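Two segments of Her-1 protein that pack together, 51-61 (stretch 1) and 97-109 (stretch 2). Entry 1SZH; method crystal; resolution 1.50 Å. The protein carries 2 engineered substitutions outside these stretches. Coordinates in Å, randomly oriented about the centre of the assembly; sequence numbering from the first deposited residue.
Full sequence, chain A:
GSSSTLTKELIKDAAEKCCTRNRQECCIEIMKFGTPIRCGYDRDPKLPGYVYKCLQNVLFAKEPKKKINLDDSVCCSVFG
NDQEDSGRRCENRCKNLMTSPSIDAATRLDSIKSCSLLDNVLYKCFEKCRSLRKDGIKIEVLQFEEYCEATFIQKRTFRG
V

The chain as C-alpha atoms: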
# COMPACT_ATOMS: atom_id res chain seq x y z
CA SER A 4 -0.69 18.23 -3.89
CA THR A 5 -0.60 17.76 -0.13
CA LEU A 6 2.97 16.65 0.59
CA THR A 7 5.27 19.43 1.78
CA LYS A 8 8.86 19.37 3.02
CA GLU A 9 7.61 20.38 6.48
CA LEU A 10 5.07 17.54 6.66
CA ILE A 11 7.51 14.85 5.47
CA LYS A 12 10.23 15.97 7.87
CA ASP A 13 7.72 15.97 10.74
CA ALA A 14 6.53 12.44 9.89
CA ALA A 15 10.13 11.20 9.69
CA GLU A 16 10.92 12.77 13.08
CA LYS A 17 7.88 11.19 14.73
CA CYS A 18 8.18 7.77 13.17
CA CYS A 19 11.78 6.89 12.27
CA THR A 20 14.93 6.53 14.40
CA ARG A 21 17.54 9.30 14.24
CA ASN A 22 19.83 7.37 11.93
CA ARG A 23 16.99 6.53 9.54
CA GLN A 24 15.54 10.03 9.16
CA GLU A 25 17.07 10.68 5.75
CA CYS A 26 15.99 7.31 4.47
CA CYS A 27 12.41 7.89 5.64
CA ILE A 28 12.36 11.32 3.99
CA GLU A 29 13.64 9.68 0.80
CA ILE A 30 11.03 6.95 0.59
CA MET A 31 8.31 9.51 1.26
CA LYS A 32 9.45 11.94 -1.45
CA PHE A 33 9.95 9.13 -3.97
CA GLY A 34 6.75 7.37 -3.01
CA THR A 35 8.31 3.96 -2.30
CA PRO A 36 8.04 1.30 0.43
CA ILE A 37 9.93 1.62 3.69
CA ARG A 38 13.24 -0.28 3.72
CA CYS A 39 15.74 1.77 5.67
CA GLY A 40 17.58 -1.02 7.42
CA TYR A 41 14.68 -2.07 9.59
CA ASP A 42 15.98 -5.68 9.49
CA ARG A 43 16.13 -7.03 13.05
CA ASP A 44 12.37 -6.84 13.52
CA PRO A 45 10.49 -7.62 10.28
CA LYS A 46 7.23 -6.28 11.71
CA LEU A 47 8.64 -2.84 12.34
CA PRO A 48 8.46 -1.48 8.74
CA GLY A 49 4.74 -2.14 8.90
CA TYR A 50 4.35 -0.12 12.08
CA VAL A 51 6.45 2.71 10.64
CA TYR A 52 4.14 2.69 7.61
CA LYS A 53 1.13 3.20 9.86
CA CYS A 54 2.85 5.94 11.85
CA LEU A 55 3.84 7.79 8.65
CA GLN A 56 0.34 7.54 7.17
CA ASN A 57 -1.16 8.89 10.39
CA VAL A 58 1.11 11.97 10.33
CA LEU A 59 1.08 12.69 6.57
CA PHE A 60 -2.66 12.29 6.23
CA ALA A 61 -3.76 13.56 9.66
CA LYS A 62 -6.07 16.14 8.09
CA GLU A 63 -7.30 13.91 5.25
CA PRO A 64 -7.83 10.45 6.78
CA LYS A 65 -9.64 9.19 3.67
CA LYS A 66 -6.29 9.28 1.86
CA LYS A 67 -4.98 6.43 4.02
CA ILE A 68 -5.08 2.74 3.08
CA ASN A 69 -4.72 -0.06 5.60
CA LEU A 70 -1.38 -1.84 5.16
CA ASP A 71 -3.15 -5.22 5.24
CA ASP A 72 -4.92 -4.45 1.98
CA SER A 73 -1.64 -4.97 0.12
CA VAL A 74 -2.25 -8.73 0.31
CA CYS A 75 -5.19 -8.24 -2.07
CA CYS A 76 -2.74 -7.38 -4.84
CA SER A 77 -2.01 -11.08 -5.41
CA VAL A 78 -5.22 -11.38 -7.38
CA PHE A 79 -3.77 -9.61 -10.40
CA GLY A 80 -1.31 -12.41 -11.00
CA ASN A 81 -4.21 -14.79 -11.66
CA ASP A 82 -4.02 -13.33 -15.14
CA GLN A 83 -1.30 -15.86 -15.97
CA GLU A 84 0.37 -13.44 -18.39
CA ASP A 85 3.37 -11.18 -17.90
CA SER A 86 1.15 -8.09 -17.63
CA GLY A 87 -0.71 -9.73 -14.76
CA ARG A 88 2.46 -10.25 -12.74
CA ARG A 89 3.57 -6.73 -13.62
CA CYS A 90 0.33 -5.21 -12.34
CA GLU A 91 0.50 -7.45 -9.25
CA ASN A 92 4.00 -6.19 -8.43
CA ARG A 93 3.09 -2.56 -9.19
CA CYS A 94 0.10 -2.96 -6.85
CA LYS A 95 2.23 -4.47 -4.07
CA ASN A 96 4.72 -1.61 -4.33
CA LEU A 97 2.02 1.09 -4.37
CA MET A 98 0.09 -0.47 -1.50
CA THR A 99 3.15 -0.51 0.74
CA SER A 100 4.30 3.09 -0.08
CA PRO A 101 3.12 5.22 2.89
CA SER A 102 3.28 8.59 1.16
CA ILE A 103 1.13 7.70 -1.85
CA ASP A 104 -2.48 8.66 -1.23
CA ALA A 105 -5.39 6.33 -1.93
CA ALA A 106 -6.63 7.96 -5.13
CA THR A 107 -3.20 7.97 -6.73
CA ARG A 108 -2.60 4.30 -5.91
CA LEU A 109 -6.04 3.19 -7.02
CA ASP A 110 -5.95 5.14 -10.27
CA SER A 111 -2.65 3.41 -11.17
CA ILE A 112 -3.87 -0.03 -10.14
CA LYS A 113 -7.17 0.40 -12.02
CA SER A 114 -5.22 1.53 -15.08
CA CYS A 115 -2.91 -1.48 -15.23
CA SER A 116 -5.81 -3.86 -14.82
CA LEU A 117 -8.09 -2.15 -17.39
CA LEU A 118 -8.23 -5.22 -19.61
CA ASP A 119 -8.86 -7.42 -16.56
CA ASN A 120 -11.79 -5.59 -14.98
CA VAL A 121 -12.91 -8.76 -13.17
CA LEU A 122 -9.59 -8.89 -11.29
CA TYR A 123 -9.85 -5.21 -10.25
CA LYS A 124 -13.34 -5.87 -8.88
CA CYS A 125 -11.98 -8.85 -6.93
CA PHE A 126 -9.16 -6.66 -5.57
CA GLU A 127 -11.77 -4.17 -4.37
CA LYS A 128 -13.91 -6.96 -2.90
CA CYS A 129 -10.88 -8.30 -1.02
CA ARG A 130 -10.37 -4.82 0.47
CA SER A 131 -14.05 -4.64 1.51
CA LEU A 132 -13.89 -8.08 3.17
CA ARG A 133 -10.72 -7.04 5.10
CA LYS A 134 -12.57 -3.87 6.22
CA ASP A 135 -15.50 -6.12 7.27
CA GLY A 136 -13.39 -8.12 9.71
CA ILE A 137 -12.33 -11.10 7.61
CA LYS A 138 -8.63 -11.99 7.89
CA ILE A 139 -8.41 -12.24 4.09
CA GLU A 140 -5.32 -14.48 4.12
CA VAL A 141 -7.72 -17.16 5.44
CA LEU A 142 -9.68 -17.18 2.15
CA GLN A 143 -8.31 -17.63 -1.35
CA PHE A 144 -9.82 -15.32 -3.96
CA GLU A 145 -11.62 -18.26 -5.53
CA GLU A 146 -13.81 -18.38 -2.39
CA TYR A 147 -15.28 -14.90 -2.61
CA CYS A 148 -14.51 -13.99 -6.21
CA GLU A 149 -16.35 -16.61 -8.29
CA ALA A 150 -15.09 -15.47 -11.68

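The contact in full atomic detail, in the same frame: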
# COMPACT_ATOMS: atom_id res chain seq x y z
N VAL A 51 5.98 1.41 11.09
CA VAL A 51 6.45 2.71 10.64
C VAL A 51 5.51 3.21 9.53
O VAL A 51 5.21 4.40 9.43
CB VAL A 51 7.89 2.62 10.13
CG1 VAL A 51 8.36 3.96 9.52
CG2 VAL A 51 8.79 2.20 11.29
N TYR A 52 5.06 2.30 8.68
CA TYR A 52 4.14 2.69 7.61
C TYR A 52 2.88 3.32 8.20
O TYR A 52 2.39 4.36 7.73
CB TYR A 52 3.74 1.46 6.79
CG TYR A 52 2.56 1.62 5.82
CD1 TYR A 52 2.76 1.80 4.46
CD2 TYR A 52 1.24 1.59 6.30
CE1 TYR A 52 1.65 1.90 3.56
CE2 TYR A 52 0.16 1.70 5.43
CZ TYR A 52 0.37 1.86 4.07
OH TYR A 52 -0.70 1.95 3.20
N LYS A 53 2.35 2.70 9.25
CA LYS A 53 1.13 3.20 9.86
C LYS A 53 1.37 4.55 10.54
O LYS A 53 0.54 5.45 10.42
CB LYS A 53 0.61 2.17 10.86
CG LYS A 53 0.25 0.87 10.17
CD LYS A 53 -0.25 -0.16 11.14
CE LYS A 53 -0.68 -1.42 10.39
NZ LYS A 53 -1.26 -2.45 11.31
N CYS A 54 2.51 4.68 11.20
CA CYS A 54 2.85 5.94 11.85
C CYS A 54 2.96 7.05 10.78
O CYS A 54 2.40 8.15 10.93
CB CYS A 54 4.17 5.76 12.61
SG CYS A 54 4.73 7.19 13.57
N LEU A 55 3.69 6.79 9.69
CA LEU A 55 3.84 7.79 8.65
C LEU A 55 2.49 8.19 8.04
O LEU A 55 2.22 9.37 7.83
CB LEU A 55 4.80 7.30 7.54
CG LEU A 55 6.25 7.14 8.01
CD1 LEU A 55 7.05 6.54 6.83
CD2 LEU A 55 6.87 8.46 8.43
N GLN A 56 1.65 7.21 7.74
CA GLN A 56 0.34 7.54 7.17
C GLN A 56 -0.48 8.44 8.11
O GLN A 56 -1.13 9.39 7.66
CB GLN A 56 -0.44 6.26 6.90
CG GLN A 56 0.08 5.47 5.71
CD GLN A 56 -1.01 5.28 4.66
OE1 GLN A 56 -2.09 4.78 4.95
NE2 GLN A 56 -0.71 5.67 3.43
N ASN A 57 -0.42 8.13 9.40
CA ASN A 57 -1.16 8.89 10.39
C ASN A 57 -0.67 10.34 10.47
O ASN A 57 -1.48 11.24 10.69
CB ASN A 57 -1.08 8.19 11.76
CG ASN A 57 -2.01 6.98 11.87
OD1 ASN A 57 -2.06 6.31 12.91
ND2 ASN A 57 -2.74 6.70 10.80
N VAL A 58 0.63 10.58 10.29
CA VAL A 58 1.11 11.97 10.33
C VAL A 58 0.87 12.68 9.00
O VAL A 58 0.30 13.77 8.96
CB VAL A 58 2.61 12.05 10.69
CG1 VAL A 58 3.08 13.52 10.66
CG2 VAL A 58 2.88 11.43 12.03
N LEU A 59 1.25 12.06 7.89
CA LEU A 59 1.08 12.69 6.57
C LEU A 59 -0.35 13.01 6.21
O LEU A 59 -0.63 14.04 5.61
CB LEU A 59 1.64 11.77 5.47
CG LEU A 59 3.15 11.49 5.52
CD1 LEU A 59 3.50 10.46 4.44
CD2 LEU A 59 3.93 12.77 5.29
N PHE A 60 -1.26 12.12 6.60
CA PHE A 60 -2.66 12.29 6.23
C PHE A 60 -3.56 12.57 7.44
O PHE A 60 -4.72 12.19 7.45
CB PHE A 60 -3.11 11.03 5.48
CG PHE A 60 -2.33 10.79 4.20
CD1 PHE A 60 -1.61 9.62 4.01
CD2 PHE A 60 -2.26 11.78 3.21
CE1 PHE A 60 -0.83 9.43 2.86
CE2 PHE A 60 -1.48 11.60 2.05
CZ PHE A 60 -0.77 10.42 1.87
N ALA A 61 -3.00 13.24 8.44
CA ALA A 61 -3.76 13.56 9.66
C ALA A 61 -5.03 14.36 9.35
O ALA A 61 -6.09 14.09 9.92
CB ALA A 61 -2.88 14.34 10.62
N LEU A 97 2.86 -0.06 -4.70
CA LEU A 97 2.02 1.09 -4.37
C LEU A 97 1.37 0.93 -3.01
O LEU A 97 1.35 1.87 -2.21
CB LEU A 97 0.90 1.26 -5.42
CG LEU A 97 1.34 1.75 -6.80
CD1 LEU A 97 0.21 1.50 -7.82
CD2 LEU A 97 1.69 3.22 -6.71
N MET A 98 0.83 -0.25 -2.74
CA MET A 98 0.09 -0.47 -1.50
C MET A 98 0.94 -0.54 -0.25
O MET A 98 0.41 -0.64 0.85
CB MET A 98 -0.78 -1.73 -1.63
CG MET A 98 -1.85 -1.60 -2.74
SD MET A 98 -3.22 -0.47 -2.31
CE MET A 98 -4.18 -1.50 -1.17
N THR A 99 2.26 -0.51 -0.42
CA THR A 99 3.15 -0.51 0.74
C THR A 99 3.98 0.79 0.80
O THR A 99 4.94 0.87 1.56
CB THR A 99 4.09 -1.75 0.75
OG1 THR A 99 4.78 -1.84 -0.50
CG2 THR A 99 3.29 -3.04 0.99
N SER A 100 3.60 1.79 -0.01
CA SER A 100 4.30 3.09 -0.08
C SER A 100 3.46 4.06 0.78
O SER A 100 2.44 4.58 0.34
CB SER A 100 4.38 3.56 -1.53
OG SER A 100 5.22 2.66 -2.26
N PRO A 101 3.91 4.33 2.02
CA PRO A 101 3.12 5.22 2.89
C PRO A 101 2.77 6.62 2.44
O PRO A 101 1.73 7.15 2.87
CB PRO A 101 3.89 5.20 4.20
CG PRO A 101 5.33 5.06 3.74
CD PRO A 101 5.19 3.99 2.65
N SER A 102 3.59 7.22 1.58
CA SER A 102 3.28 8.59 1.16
C SER A 102 2.40 8.72 -0.07
O SER A 102 2.08 9.85 -0.48
CB SER A 102 4.57 9.37 0.93
OG SER A 102 5.28 8.82 -0.17
N ILE A 103 2.00 7.61 -0.68
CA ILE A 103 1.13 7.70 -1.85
C ILE A 103 -0.33 7.62 -1.38
O ILE A 103 -0.74 6.65 -0.75
CB ILE A 103 1.40 6.57 -2.85
CG1 ILE A 103 2.87 6.57 -3.26
CG2 ILE A 103 0.52 6.78 -4.10
CD1 ILE A 103 3.29 5.45 -4.25
N ASP A 104 -1.09 8.66 -1.68
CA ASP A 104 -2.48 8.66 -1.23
C ASP A 104 -3.32 7.64 -1.98
O ASP A 104 -2.95 7.13 -3.02
CB ASP A 104 -3.09 10.06 -1.32
CG ASP A 104 -3.13 10.61 -2.73
OD1 ASP A 104 -3.66 9.94 -3.64
OD2 ASP A 104 -2.64 11.73 -2.93
N ALA A 105 -4.47 7.32 -1.38
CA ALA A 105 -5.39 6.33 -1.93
C ALA A 105 -5.76 6.51 -3.39
O ALA A 105 -5.64 5.57 -4.19
CB ALA A 105 -6.66 6.33 -1.08
N ALA A 106 -6.22 7.71 -3.76
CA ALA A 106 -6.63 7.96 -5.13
C ALA A 106 -5.53 7.71 -6.15
O ALA A 106 -5.78 7.12 -7.20
CB ALA A 106 -7.16 9.39 -5.26
N THR A 107 -4.32 8.14 -5.82
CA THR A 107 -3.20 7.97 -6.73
C THR A 107 -2.88 6.48 -6.90
O THR A 107 -2.66 6.02 -8.01
CB THR A 107 -1.97 8.73 -6.22
OG1 THR A 107 -2.27 10.12 -6.19
CG2 THR A 107 -0.76 8.50 -7.14
N ARG A 108 -2.87 5.73 -5.80
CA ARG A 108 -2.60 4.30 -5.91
C ARG A 108 -3.69 3.61 -6.72
O ARG A 108 -3.40 2.84 -7.64
CB ARG A 108 -2.62 3.61 -4.54
CG ARG A 108 -1.66 4.12 -3.50
CD ARG A 108 -1.85 3.26 -2.27
NE ARG A 108 -1.03 3.75 -1.15
CZ ARG A 108 -0.90 3.09 -0.01
NH1 ARG A 108 -1.55 1.93 0.19
NH2 ARG A 108 -0.09 3.57 0.92
N LEU A 109 -4.95 3.87 -6.36
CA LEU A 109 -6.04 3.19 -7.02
C LEU A 109 -6.17 3.53 -8.49
O LEU A 109 -6.53 2.66 -9.29
CB LEU A 109 -7.36 3.42 -6.25
CG LEU A 109 -7.37 2.84 -4.83
CD1 LEU A 109 -8.67 3.24 -4.12
CD2 LEU A 109 -7.25 1.32 -4.87
O HOH W 1 -2.65 5.63 1.20

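The helix answers one loop carbonyl directly and a second through a water, while the loop's own arginine serves others. Stretch 1 is helical from Val-51 to Leu-59 and lays Tyr-52, Leu-55, Gln-56, Leu-59 and Phe-60 against a segment that makes two type I turns, Leu-97 to Ser-100 and Ser-100 to Ile-103, before entering a helix at Ala-105. Together the two sides bury 412 Å².

Pro-101 sits at the center of the exchange. It has no backbone N-H to satisfy, so its ring can serve as pure apolar surface: Tyr-52 CD1 lies 3.6 Å from Pro-101 CB, and Leu-55 CD1 lies 3.8 Å from Pro-101 CG. Its carbonyl does need a partner, and Gln-56 supplies one, NE2 donating to Pro-101 O at 2.9 Å with a nearly straight angle of 170°. The edge of the Phe-60 ring borders the same oxygen, with CE1 3.4 Å from Pro-101 O.

The amide of Gln-56 is fully used. Besides Pro-101 O, its NE2 donates to water 1 at 3.0 Å, and that water donates in turn to Ile-103 O at 2.9 Å. The water thus carries the glutamine's reach to a carbonyl that NE2 approaches only to 4.3 Å from Ile-103 O. Gln-56 OE1 is satisfied elsewhere in the structure.

Arg-108 comes back from the following helix with an extended side chain and ties the loop together from within. Its NE donates to Ile-103 O at 2.9 Å, so that carbonyl receives both arginine and water, while NH2 makes a weak bond to Ser-100 O at 2.8 Å, an oxygen that also accepts the turn bond from Ile-103 N at 3.2 Å. The guanidinium then crosses to the other stretch: NH1 and NH2 donate to Tyr-52 OH at 3.1 and 2.9 Å, forking onto one oxygen that lies near the guanidinium plane. Gln-56 NE2 and Arg-108 NH2, two donors, stand 3.3 Å apart without bonding; each is directed to acceptors of its own.

Asp-104 caps the second helix internally, OD1 accepting from Thr-107 N and Thr-107 OG1, both at 2.9 Å. OD1 is therefore engaged within its own stretch, and what the residue offers Phe-60 is carbon: Phe-60 CZ is 4.0 Å from Asp-104 CB. Leu-59 CD1 also meets carbon, 3.8 Å from Ser-102 CB, while the serine's OG finds its hydrogen bond elsewhere in the structure.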